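Local coordinates for glycoprotein E (Human herpesvirus 1, PDB 2GIY) that forms, together with glycoprotein I, a viral receptor for the Fc part of host IgG and is required for cell-to-cell spread of the virus in epithelial cells, at residues 26-31 / 134-139; 21-26 / 162-167; 119-124 / 140-145; 50-55 / 92-97. All coordinates share one frame; numbering follows the deposited sequence.

Interaction 1: residues 26-31 / 134-139; sequences GETFST and EFRDAS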
loop_
_atom_site.group_PDB
_atom_site.type_symbol
_atom_site.label_atom_id
_atom_site.label_comp_id
_atom_site.label_asym_id
_atom_site.label_seq_id
_atom_site.Cartn_x
_atom_site.Cartn_y
_atom_site.Cartn_z
ATOM N N GLY A 26 29.706 -11.327 -0.467
ATOM C CA GLY A 26 30.205 -11.899 0.771
ATOM C C GLY A 26 29.377 -11.541 1.991
ATOM O O GLY A 26 29.509 -12.173 3.041
ATOM N N GLU A 27 28.526 -10.527 1.864
ATOM C CA GLU A 27 27.690 -10.109 2.981
ATOM C C GLU A 27 26.519 -11.058 3.192
ATOM O O GLU A 27 26.116 -11.789 2.289
ATOM C CB GLU A 27 27.137 -8.698 2.752
ATOM C CG GLU A 27 28.185 -7.605 2.654
ATOM C CD GLU A 27 27.572 -6.215 2.665
ATOM O OE1 GLU A 27 26.558 -6.002 1.970
ATOM O OE2 GLU A 27 28.109 -5.332 3.367
ATOM N N THR A 28 25.987 -11.044 4.406
ATOM C CA THR A 28 24.832 -11.855 4.750
ATOM C C THR A 28 23.786 -10.852 5.195
ATOM O O THR A 28 24.061 -9.978 6.017
ATOM C CB THR A 28 25.140 -12.839 5.896
ATOM O OG1 THR A 28 26.045 -13.842 5.428
ATOM C CG2 THR A 28 23.862 -13.512 6.384
ATOM N N PHE A 29 22.591 -10.953 4.629
ATOM C CA PHE A 29 21.531 -10.027 4.976
ATOM C C PHE A 29 20.172 -10.655 4.740
ATOM O O PHE A 29 20.064 -11.744 4.176
ATOM C CB PHE A 29 21.664 -8.745 4.148
ATOM C CG PHE A 29 21.460 -8.951 2.672
ATOM C CD1 PHE A 29 20.181 -8.937 2.123
ATOM C CD2 PHE A 29 22.549 -9.163 1.831
ATOM C CE1 PHE A 29 19.990 -9.127 0.755
ATOM C CE2 PHE A 29 22.372 -9.355 0.466
ATOM C CZ PHE A 29 21.088 -9.338 -0.075
ATOM N N SER A 30 19.136 -9.949 5.169
ATOM C CA SER A 30 17.771 -10.416 5.018
ATOM C C SER A 30 16.884 -9.283 4.530
ATOM O O SER A 30 17.197 -8.110 4.733
ATOM C CB SER A 30 17.249 -10.919 6.368
ATOM O OG SER A 30 15.848 -11.100 6.342
ATOM N N THR A 31 15.789 -9.629 3.864
ATOM C CA THR A 31 14.854 -8.614 3.420
ATOM C C THR A 31 14.133 -8.221 4.703
ATOM O O THR A 31 14.251 -8.908 5.721
ATOM C CB THR A 31 13.827 -9.165 2.405
ATOM O OG1 THR A 31 13.103 -10.255 2.993
ATOM C CG2 THR A 31 14.532 -9.643 1.146
ATOM N N GLU A 134 16.557 -14.649 3.192
ATOM C CA GLU A 134 17.889 -14.418 3.718
ATOM C C GLU A 134 18.928 -14.840 2.694
ATOM O O GLU A 134 18.804 -15.894 2.071
ATOM C CB GLU A 134 18.106 -15.193 5.020
ATOM C CG GLU A 134 17.589 -14.471 6.247
ATOM C CD GLU A 134 18.045 -15.124 7.534
ATOM O OE1 GLU A 134 19.202 -15.593 7.582
ATOM O OE2 GLU A 134 17.252 -15.156 8.498
ATOM N N PHE A 135 19.946 -14.001 2.523
ATOM C CA PHE A 135 21.034 -14.265 1.588
ATOM C C PHE A 135 22.338 -14.417 2.369
ATOM O O PHE A 135 22.777 -13.485 3.046
ATOM C CB PHE A 135 21.169 -13.111 0.587
ATOM C CG PHE A 135 19.951 -12.907 -0.277
ATOM C CD1 PHE A 135 18.791 -12.344 0.248
ATOM C CD2 PHE A 135 19.968 -13.277 -1.620
ATOM C CE1 PHE A 135 17.665 -12.149 -0.555
ATOM C CE2 PHE A 135 18.846 -13.086 -2.429
ATOM C CZ PHE A 135 17.694 -12.520 -1.893
ATOM N N ARG A 136 22.944 -15.596 2.279
ATOM C CA ARG A 136 24.198 -15.882 2.973
ATOM C C ARG A 136 25.347 -15.846 1.970
ATOM O O ARG A 136 25.236 -16.407 0.880
ATOM C CB ARG A 136 24.145 -17.269 3.633
ATOM C CG ARG A 136 23.279 -17.367 4.891
ATOM C CD ARG A 136 21.795 -17.159 4.606
ATOM N NE ARG A 136 20.994 -17.269 5.829
ATOM C CZ ARG A 136 20.727 -18.413 6.453
ATOM N NH1 ARG A 136 21.187 -19.561 5.970
ATOM N NH2 ARG A 136 20.010 -18.410 7.571
ATOM N N ASP A 137 26.442 -15.193 2.346
ATOM C CA ASP A 137 27.607 -15.067 1.473
ATOM C C ASP A 137 27.133 -14.648 0.081
ATOM O O ASP A 137 27.518 -15.236 -0.931
ATOM C CB ASP A 137 28.362 -16.399 1.407
ATOM C CG ASP A 137 29.751 -16.255 0.809
ATOM O OD1 ASP A 137 30.288 -15.128 0.816
ATOM O OD2 ASP A 137 30.312 -17.269 0.346
ATOM N N ALA A 138 26.289 -13.621 0.060
ATOM C CA ALA A 138 25.707 -13.089 -1.167
ATOM C C ALA A 138 26.735 -12.878 -2.273
ATOM O O ALA A 138 27.864 -12.462 -2.018
ATOM C CB ALA A 138 24.987 -11.774 -0.866
ATOM N N SER A 139 26.337 -13.179 -3.505
ATOM C CA SER A 139 27.224 -13.007 -4.649
ATOM C C SER A 139 26.436 -12.356 -5.777
ATOM O O SER A 139 25.217 -12.225 -5.695
ATOM C CB SER A 139 27.788 -14.360 -5.109
ATOM O OG SER A 139 26.842 -15.086 -5.880
#
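The Phe29 ring lies above the start of the Phe135 side chain, with Phe135 CB over its face, 4.0 Å from the ring centroid in a CH-pi contact. Phe29 CG, set between the backbone N and the carbonyl carbon (chi1 65°), starts the ring toward Phe135. The two ring planes are only 16° apart but slid so far that they barely overlap; the closest carbons, Phe29 CE1 and Phe135 CD1, are 3.5 Å apart. Phe29 CE2 also meets Ala138 CB at 3.8 Å, and Ile164 of strand 155-165 touches both phenylalanines. Phe29 and Phe135 are a hydrogen-bonded pair of an antiparallel bridge: strand 29-30 is an outer strand of the smaller, three-stranded sheet of the Ig V-type C-terminal domain of the gE ectodomain, with 133-135 in its middle. Phe135 N gives a nearly straight bond to Phe29 O (2.8 Å), and Phe29 N returns one to Phe135 O. Ser30 and Glu134 form the next, non-hydrogen-bonded pair on the opposite face, Ser30 CB against Glu134 CG. There Arg136 grips Glu134 OE1 in a side-on salt bridge, NE and NH2 both meeting that one oxygen from the same face of the carboxylate. Past the strand ends the pairing persists irregularly: Ala138 N bonds Glu27 O at 2.9 Å, Gly26 N bonds Ala138 O at 2.7 Å, and Asp137 N makes a weak bond to Thr28 OG1.

Interaction 2: residues 21-26 / 162-167; sequences ILFSPG and ITISTA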
loop_
_atom_site.group_PDB
_atom_site.type_symbol
_atom_site.label_atom_id
_atom_site.label_comp_id
_atom_site.label_asym_id
_atom_site.label_seq_id
_atom_site.Cartn_x
_atom_site.Cartn_y
_atom_site.Cartn_z
ATOM N N ILE A 21 17.791 -2.953 -1.835
ATOM C CA ILE A 21 18.787 -3.426 -0.889
ATOM C C ILE A 21 20.078 -3.571 -1.680
ATOM O O ILE A 21 20.178 -4.421 -2.563
ATOM C CB ILE A 21 18.443 -4.811 -0.297
ATOM C CG1 ILE A 21 17.148 -4.737 0.509
ATOM C CG2 ILE A 21 19.584 -5.286 0.599
ATOM C CD1 ILE A 21 16.682 -6.089 1.036
ATOM N N LEU A 22 21.056 -2.728 -1.379
ATOM C CA LEU A 22 22.340 -2.803 -2.060
ATOM C C LEU A 22 23.258 -3.629 -1.175
ATOM O O LEU A 22 23.352 -3.383 0.030
ATOM C CB LEU A 22 22.926 -1.402 -2.270
ATOM C CG LEU A 22 22.410 -0.564 -3.447
ATOM C CD1 LEU A 22 22.877 -1.190 -4.755
ATOM C CD2 LEU A 22 20.889 -0.472 -3.412
ATOM N N PHE A 23 23.918 -4.621 -1.760
ATOM C CA PHE A 23 24.824 -5.463 -0.995
ATOM C C PHE A 23 26.173 -5.618 -1.685
ATOM O O PHE A 23 26.289 -5.434 -2.896
ATOM C CB PHE A 23 24.199 -6.847 -0.768
ATOM C CG PHE A 23 24.172 -7.725 -1.996
ATOM C CD1 PHE A 23 25.293 -8.469 -2.365
ATOM C CD2 PHE A 23 23.024 -7.813 -2.777
ATOM C CE1 PHE A 23 25.273 -9.295 -3.495
ATOM C CE2 PHE A 23 22.990 -8.633 -3.910
ATOM C CZ PHE A 23 24.119 -9.378 -4.269
ATOM N N SER A 24 27.190 -5.950 -0.898
ATOM C CA SER A 24 28.529 -6.180 -1.425
ATOM C C SER A 24 28.746 -7.683 -1.315
ATOM O O SER A 24 28.300 -8.307 -0.352
ATOM C CB SER A 24 29.576 -5.428 -0.596
ATOM O OG SER A 24 29.411 -4.026 -0.725
ATOM N N PRO A 25 29.414 -8.290 -2.307
ATOM C CA PRO A 25 29.670 -9.734 -2.296
ATOM C C PRO A 25 30.277 -10.247 -0.990
ATOM O O PRO A 25 31.242 -9.675 -0.470
ATOM C CB PRO A 25 30.615 -9.923 -3.480
ATOM C CG PRO A 25 30.174 -8.851 -4.426
ATOM C CD PRO A 25 29.993 -7.663 -3.509
ATOM N N GLY A 26 29.706 -11.327 -0.467
ATOM C CA GLY A 26 30.205 -11.899 0.771
ATOM C C GLY A 26 29.377 -11.541 1.991
ATOM O O GLY A 26 29.509 -12.173 3.041
ATOM N N ILE A 162 11.469 -5.149 -4.555
ATOM C CA ILE A 162 12.750 -4.834 -3.949
ATOM C C ILE A 162 13.851 -5.175 -4.940
ATOM O O ILE A 162 13.948 -6.318 -5.384
ATOM C CB ILE A 162 13.040 -5.681 -2.689
ATOM C CG1 ILE A 162 11.865 -5.629 -1.715
ATOM C CG2 ILE A 162 14.303 -5.160 -2.004
ATOM C CD1 ILE A 162 12.054 -6.547 -0.521
ATOM N N THR A 163 14.659 -4.188 -5.314
ATOM C CA THR A 163 15.774 -4.467 -6.200
ATOM C C THR A 163 16.911 -4.815 -5.251
ATOM O O THR A 163 17.381 -3.973 -4.475
ATOM C CB THR A 163 16.167 -3.249 -7.060
ATOM O OG1 THR A 163 15.120 -2.967 -7.996
ATOM C CG2 THR A 163 17.445 -3.543 -7.835
ATOM N N ILE A 164 17.326 -6.073 -5.297
ATOM C CA ILE A 164 18.385 -6.570 -4.436
ATOM C C ILE A 164 19.598 -6.844 -5.299
ATOM O O ILE A 164 19.581 -7.757 -6.125
ATOM C CB ILE A 164 17.947 -7.869 -3.750
ATOM C CG1 ILE A 164 16.639 -7.625 -2.995
ATOM C CG2 ILE A 164 19.043 -8.363 -2.805
ATOM C CD1 ILE A 164 16.052 -8.875 -2.342
ATOM N N SER A 165 20.659 -6.069 -5.113
ATOM C CA SER A 165 21.835 -6.285 -5.946
ATOM C C SER A 165 23.074 -5.519 -5.538
ATOM O O SER A 165 23.064 -4.738 -4.584
ATOM C CB SER A 165 21.504 -5.929 -7.389
ATOM O OG SER A 165 21.141 -4.571 -7.490
ATOM N N THR A 166 24.152 -5.769 -6.274
ATOM C CA THR A 166 25.409 -5.081 -6.042
ATOM C C THR A 166 25.248 -3.739 -6.745
ATOM O O THR A 166 24.356 -3.578 -7.578
ATOM C CB THR A 166 26.595 -5.838 -6.663
ATOM O OG1 THR A 166 26.429 -5.912 -8.087
ATOM C CG2 THR A 166 26.684 -7.244 -6.092
ATOM N N ALA A 167 26.104 -2.781 -6.412
ATOM C CA ALA A 167 26.022 -1.459 -7.013
ATOM C C ALA A 167 26.186 -1.483 -8.534
ATOM O O ALA A 167 25.441 -0.826 -9.257
ATOM C CB ALA A 167 27.069 -0.543 -6.386
HETATM O O HOH W 1 27.475 -3.166 -4.070
#
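Three backbone hydrogen bonds join the segments in parallel fashion: Ile21 N to Thr163 O at 2.9 Å, Ser165 N to Ile21 O at 3.1 Å, and Phe23 N to Ser165 O at 3.0 Å. The last donor stands 39° out of the carbonyl plane of Ser165. Further on, a water takes over, donating to Phe23 O and accepting from Ala167 N. Around this polar seam the side chains divide between two faces. With Ile21 and Ile164 on one face, Ile21 CG1 also reaches Ile162 CG2 at 3.8 Å. On the other, Leu22 CD1 bends over Ser165 O, 3.6 Å away, and comes near Ala167 CA. Phe23 CG, between the backbone N and the carbonyl carbon (chi1 73°), starts the ring toward the 165-166 backbone: CE2 is 3.3 Å from Ser165 CA, Thr166 N stands over one face, and CE1 meets Thr166 CG2 at 3.6 Å. Such parallel pairing of an N-terminal strand with the last long strand, within an otherwise antiparallel sheet, is characteristic of V-type Ig domains. Thr166 OG1 bonds Gln169, while strand 155-165 continues the sheet through 144-152, and Phe29 of strand 29-30 packs on Ile21, Phe23 and Ile164.

Interaction 3: residues 119-124 / 140-145; sequences EPVPGL and PQHSGL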
loop_
_atom_site.group_PDB
_atom_site.type_symbol
_atom_site.label_atom_id
_atom_site.label_comp_id
_atom_site.label_asym_id
_atom_site.label_seq_id
_atom_site.Cartn_x
_atom_site.Cartn_y
_atom_site.Cartn_z
ATOM N N GLU A 119 12.868 -22.556 -4.206
ATOM C CA GLU A 119 13.703 -23.077 -5.271
ATOM C C GLU A 119 15.114 -23.285 -4.745
ATOM O O GLU A 119 15.583 -22.539 -3.881
ATOM C CB GLU A 119 13.761 -22.086 -6.440
ATOM C CG GLU A 119 12.592 -22.141 -7.404
ATOM C CD GLU A 119 12.679 -21.048 -8.463
ATOM O OE1 GLU A 119 13.786 -20.825 -8.998
ATOM O OE2 GLU A 119 11.645 -20.416 -8.765
ATOM N N PRO A 120 15.812 -24.314 -5.247
ATOM C CA PRO A 120 17.177 -24.528 -4.767
ATOM C C PRO A 120 18.082 -23.439 -5.333
ATOM O O PRO A 120 18.359 -23.406 -6.534
ATOM C CB PRO A 120 17.522 -25.920 -5.300
ATOM C CG PRO A 120 16.686 -26.030 -6.539
ATOM C CD PRO A 120 15.369 -25.432 -6.098
ATOM N N VAL A 121 18.524 -22.541 -4.463
ATOM C CA VAL A 121 19.390 -21.447 -4.872
ATOM C C VAL A 121 20.522 -21.288 -3.868
ATOM O O VAL A 121 20.285 -21.092 -2.677
ATOM C CB VAL A 121 18.598 -20.118 -4.966
ATOM C CG1 VAL A 121 19.539 -18.962 -5.291
ATOM C CG2 VAL A 121 17.512 -20.239 -6.019
ATOM N N PRO A 122 21.775 -21.374 -4.343
ATOM C CA PRO A 122 22.956 -21.239 -3.489
ATOM C C PRO A 122 22.889 -20.007 -2.594
ATOM O O PRO A 122 22.786 -18.887 -3.090
ATOM C CB PRO A 122 24.097 -21.137 -4.499
ATOM C CG PRO A 122 23.612 -21.997 -5.626
ATOM C CD PRO A 122 22.168 -21.567 -5.751
ATOM N N GLY A 123 22.930 -20.218 -1.280
ATOM C CA GLY A 123 22.909 -19.102 -0.350
ATOM C C GLY A 123 21.562 -18.507 0.030
ATOM O O GLY A 123 21.507 -17.635 0.894
ATOM N N LEU A 124 20.487 -18.966 -0.604
ATOM C CA LEU A 124 19.148 -18.457 -0.311
ATOM C C LEU A 124 18.423 -19.365 0.679
ATOM O O LEU A 124 18.492 -20.589 0.576
ATOM C CB LEU A 124 18.320 -18.362 -1.594
ATOM C CG LEU A 124 16.919 -17.757 -1.456
ATOM C CD1 LEU A 124 17.028 -16.279 -1.136
ATOM C CD2 LEU A 124 16.137 -17.962 -2.749
ATOM N N PRO A 140 27.125 -11.922 -6.841
ATOM C CA PRO A 140 26.431 -11.283 -7.964
ATOM C C PRO A 140 25.290 -12.115 -8.556
ATOM O O PRO A 140 24.382 -11.566 -9.183
ATOM C CB PRO A 140 27.558 -11.040 -8.964
ATOM C CG PRO A 140 28.731 -10.772 -8.069
ATOM C CD PRO A 140 28.587 -11.852 -7.018
ATOM N N GLN A 141 25.327 -13.431 -8.345
ATOM C CA GLN A 141 24.290 -14.321 -8.874
ATOM C C GLN A 141 22.919 -14.012 -8.259
ATOM O O GLN A 141 21.881 -14.332 -8.841
ATOM C CB GLN A 141 24.645 -15.787 -8.579
ATOM C CG GLN A 141 24.195 -16.248 -7.187
ATOM C CD GLN A 141 24.876 -17.515 -6.705
ATOM O OE1 GLN A 141 26.060 -17.507 -6.363
ATOM N NE2 GLN A 141 24.130 -18.614 -6.672
ATOM N N HIS A 142 22.922 -13.397 -7.080
ATOM C CA HIS A 142 21.678 -13.071 -6.378
ATOM C C HIS A 142 21.043 -11.747 -6.796
ATOM O O HIS A 142 19.904 -11.464 -6.431
ATOM C CB HIS A 142 21.927 -13.041 -4.866
ATOM C CG HIS A 142 22.349 -14.358 -4.299
ATOM N ND1 HIS A 142 23.496 -14.513 -3.549
ATOM C CD2 HIS A 142 21.774 -15.582 -4.364
ATOM C CE1 HIS A 142 23.608 -15.775 -3.176
ATOM N NE2 HIS A 142 22.576 -16.445 -3.658
ATOM N N SER A 143 21.772 -10.938 -7.557
ATOM C CA SER A 143 21.264 -9.642 -7.983
ATOM C C SER A 143 20.077 -9.754 -8.932
ATOM O O SER A 143 20.076 -10.579 -9.847
ATOM C CB SER A 143 22.385 -8.839 -8.649
ATOM O OG SER A 143 23.458 -8.634 -7.734
ATOM N N GLY A 144 19.068 -8.919 -8.708
ATOM C CA GLY A 144 17.902 -8.943 -9.568
ATOM C C GLY A 144 16.737 -8.176 -8.985
ATOM O O GLY A 144 16.866 -7.516 -7.949
ATOM N N LEU A 145 15.596 -8.253 -9.659
ATOM C CA LEU A 145 14.401 -7.574 -9.192
ATOM C C LEU A 145 13.494 -8.606 -8.542
ATOM O O LEU A 145 13.069 -9.569 -9.187
ATOM C CB LEU A 145 13.678 -6.899 -10.358
ATOM C CG LEU A 145 12.307 -6.296 -10.039
ATOM C CD1 LEU A 145 12.445 -5.236 -8.954
ATOM C CD2 LEU A 145 11.706 -5.696 -11.302
#
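A type II beta turn from Val121 to Leu124 meets the single 3-10 turn at 140-142 through the ring of His142. The turn is closed by Leu124 N bonding Val121 O, and its Gly123 has a positive phi of 84°, as the third position of a type II turn favours. His142 NE2 donates to Pro122 O, the carbonyl at the middle of the turn, at a short 2.5 Å; the oxygen lies within 3° of the ring plane and the nitrogen almost on the line of the C=O bond. His142 ND1 accepts from Ser139 N, so both ring nitrogens are engaged and the ring's rotation is fixed, consistent with a proton on NE2. Gln141 CG, placed between its own backbone N and carbonyl carbon (chi1 85°), lies over the centre of one His142 face, and its chain carries NE2 to Pro122 CB, 3.3 Å away. Gln141 OE1 bonds Ser139 OG. At the ring's edge Val121 CG1 approaches His142 CD2 at 4.2 Å, a lighter touch. The turn leads from strand 113-118 of the large sheet into 124-126 of the small one; Phe135 of strand 133-135 meets His142 edge-to-face, and beyond the 3-10 turn the chain enters strand 144-152.

Interaction 4: residues 50-55 / 92-97; sequences VWLRFD and TSRLAV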
loop_
_atom_site.group_PDB
_atom_site.type_symbol
_atom_site.label_atom_id
_atom_site.label_comp_id
_atom_site.label_asym_id
_atom_site.label_seq_id
_atom_site.Cartn_x
_atom_site.Cartn_y
_atom_site.Cartn_z
ATOM N N VAL A 50 4.032 -15.045 -2.082
ATOM C CA VAL A 50 4.888 -15.485 -3.173
ATOM C C VAL A 50 6.026 -14.545 -3.507
ATOM O O VAL A 50 5.827 -13.335 -3.618
ATOM C CB VAL A 50 4.050 -15.679 -4.469
ATOM C CG1 VAL A 50 4.948 -16.091 -5.624
ATOM C CG2 VAL A 50 2.959 -16.716 -4.239
ATOM N N TRP A 51 7.220 -15.111 -3.668
ATOM C CA TRP A 51 8.389 -14.334 -4.050
ATOM C C TRP A 51 8.702 -14.654 -5.504
ATOM O O TRP A 51 8.779 -15.822 -5.890
ATOM C CB TRP A 51 9.618 -14.678 -3.193
ATOM C CG TRP A 51 9.653 -13.969 -1.877
ATOM C CD1 TRP A 51 9.279 -14.472 -0.663
ATOM C CD2 TRP A 51 10.062 -12.615 -1.643
ATOM N NE1 TRP A 51 9.432 -13.515 0.311
ATOM C CE2 TRP A 51 9.911 -12.366 -0.263
ATOM C CE3 TRP A 51 10.543 -11.588 -2.469
ATOM C CZ2 TRP A 51 10.219 -11.127 0.319
ATOM C CZ3 TRP A 51 10.851 -10.349 -1.890
ATOM C CH2 TRP A 51 10.687 -10.134 -0.510
ATOM N N LEU A 52 8.867 -13.611 -6.305
ATOM C CA LEU A 52 9.191 -13.761 -7.717
ATOM C C LEU A 52 10.538 -13.080 -7.930
ATOM O O LEU A 52 10.822 -12.056 -7.309
ATOM C CB LEU A 52 8.123 -13.089 -8.585
ATOM C CG LEU A 52 6.690 -13.580 -8.372
ATOM C CD1 LEU A 52 5.739 -12.761 -9.247
ATOM C CD2 LEU A 52 6.595 -15.068 -8.707
ATOM N N ARG A 53 11.369 -13.661 -8.792
ATOM C CA ARG A 53 12.698 -13.129 -9.085
ATOM C C ARG A 53 12.806 -12.855 -10.589
ATOM O O ARG A 53 12.452 -13.701 -11.409
ATOM C CB ARG A 53 13.763 -14.153 -8.660
ATOM C CG ARG A 53 15.212 -13.719 -8.853
ATOM C CD ARG A 53 16.179 -14.856 -8.501
ATOM N NE ARG A 53 15.898 -16.051 -9.298
ATOM C CZ ARG A 53 16.597 -17.183 -9.252
ATOM N NH1 ARG A 53 17.643 -17.302 -8.441
ATOM N NH2 ARG A 53 16.242 -18.207 -10.024
ATOM N N PHE A 54 13.299 -11.677 -10.948
ATOM C CA PHE A 54 13.437 -11.318 -12.353
ATOM C C PHE A 54 14.865 -10.958 -12.720
ATOM O O PHE A 54 15.536 -10.201 -12.010
ATOM C CB PHE A 54 12.519 -10.137 -12.687
ATOM C CG PHE A 54 11.053 -10.466 -12.600
ATOM C CD1 PHE A 54 10.378 -10.993 -13.697
ATOM C CD2 PHE A 54 10.353 -10.264 -11.416
ATOM C CE1 PHE A 54 9.020 -11.316 -13.616
ATOM C CE2 PHE A 54 8.999 -10.583 -11.320
ATOM C CZ PHE A 54 8.329 -11.113 -12.426
ATOM N N ASP A 55 15.324 -11.520 -13.830
ATOM C CA ASP A 55 16.662 -11.247 -14.335
ATOM C C ASP A 55 16.726 -9.779 -14.761
ATOM O O ASP A 55 15.772 -9.250 -15.345
ATOM C CB ASP A 55 16.951 -12.146 -15.542
ATOM C CG ASP A 55 18.260 -11.801 -16.231
ATOM O OD1 ASP A 55 19.331 -12.125 -15.684
ATOM O OD2 ASP A 55 18.211 -11.197 -17.326
ATOM N N THR A 92 6.965 -17.942 -14.622
ATOM C CA THR A 92 6.732 -19.371 -14.711
ATOM C C THR A 92 7.095 -19.915 -13.336
ATOM O O THR A 92 6.217 -20.159 -12.507
ATOM C CB THR A 92 7.608 -20.016 -15.811
ATOM O OG1 THR A 92 8.975 -19.622 -15.639
ATOM C CG2 THR A 92 7.125 -19.571 -17.196
ATOM N N SER A 93 8.390 -20.070 -13.083
ATOM C CA SER A 93 8.864 -20.559 -11.794
ATOM C C SER A 93 8.677 -19.483 -10.724
ATOM O O SER A 93 8.842 -18.293 -10.995
ATOM C CB SER A 93 10.355 -20.909 -11.871
ATOM O OG SER A 93 10.598 -21.958 -12.790
ATOM N N ARG A 94 8.321 -19.909 -9.515
ATOM C CA ARG A 94 8.168 -18.994 -8.389
ATOM C C ARG A 94 9.344 -19.292 -7.465
ATOM O O ARG A 94 9.568 -20.445 -7.098
ATOM C CB ARG A 94 6.839 -19.240 -7.668
ATOM C CG ARG A 94 5.624 -18.854 -8.493
ATOM C CD ARG A 94 4.318 -19.200 -7.794
ATOM N NE ARG A 94 4.153 -20.640 -7.622
ATOM C CZ ARG A 94 3.063 -21.212 -7.118
ATOM N NH1 ARG A 94 2.035 -20.464 -6.736
ATOM N NH2 ARG A 94 3.001 -22.531 -6.994
ATOM N N LEU A 95 10.100 -18.258 -7.106
ATOM C CA LEU A 95 11.273 -18.417 -6.249
ATOM C C LEU A 95 10.948 -19.068 -4.908
ATOM O O LEU A 95 11.667 -19.951 -4.439
ATOM C CB LEU A 95 11.934 -17.053 -6.000
ATOM C CG LEU A 95 13.188 -17.086 -5.115
ATOM C CD1 LEU A 95 14.322 -17.791 -5.851
ATOM C CD2 LEU A 95 13.600 -15.672 -4.737
ATOM N N ALA A 96 9.866 -18.622 -4.286
ATOM C CA ALA A 96 9.463 -19.175 -3.005
ATOM C C ALA A 96 7.997 -18.889 -2.763
ATOM O O ALA A 96 7.455 -17.904 -3.267
ATOM C CB ALA A 96 10.308 -18.575 -1.884
ATOM N N VAL A 97 7.358 -19.760 -1.992
ATOM C CA VAL A 97 5.949 -19.601 -1.670
ATOM C C VAL A 97 5.666 -20.145 -0.276
ATOM O O VAL A 97 6.046 -21.273 0.045
ATOM C CB VAL A 97 5.040 -20.385 -2.649
ATOM C CG1 VAL A 97 3.579 -20.182 -2.270
ATOM C CG2 VAL A 97 5.287 -19.936 -4.089
HETATM O O HOH W 2 10.457 -16.375 -9.524
#
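Val50 and Val97 lie side by side and point the same way, Val50 CG2 being 4.0 Å from Val97 CG2, in the close-packed part of this contact. On this valine side Arg94 crosses Val50 and Leu52 at a slant, its CD 3.8 Å from Val50 CG1 and its CG 3.9 Å from Leu52 CD2. Next to them Trp51 N donates to Ala96 O at 2.8 Å with an almost perfectly straight N-H, while the return bond from Ala96 N to Trp51 O is long and weak at 3.4 Å. The unevenness fits a classic beta bulge: Leu95 and Ala96 both face Trp51 where strand 96-103 joins strand 45-54, inside the large sheet of the Ig V-type fold. Leu95 CB is 3.4 Å from Trp51 O. The indole itself leads away from 92-97, and its NE1 bonds Val131 O. Beyond the bulge, on the solvent side, the chains separate, and a water accepts from Arg53 N and donates to Ser93 O, with a weak third link from Leu95 N. Leu95 CG, anti to its backbone N (chi1 -180°), carries CD1 over one face of the exposed Arg53 guanidinium, toward its rim and 4.1 Å from Arg53 CZ, the two side chains crossing at about a right angle.

How the interactions relate
From the N terminus, the chain first supplies residues 21-26, whose pairing with 162-167 in interaction 2 closes the widest loop. Interaction 1 follows at once, sharing Gly26, and closes a loop nested within it; interaction 4, the next to open, closes a shorter one inside both. Interaction 3 opens only after interaction 4 has closed; its segments alternate with those of interaction 1, and it, too, lies within the loop of interaction 2. Interactions 2 and 4 belong to the large sheet and interaction 1 to the small one, while interaction 3 bridges their connections. Probable hydrogen bonds run between them: Gly144 N to Ile164 O, Arg136 N to Gly123 O, and Glu119 N to Leu95 O.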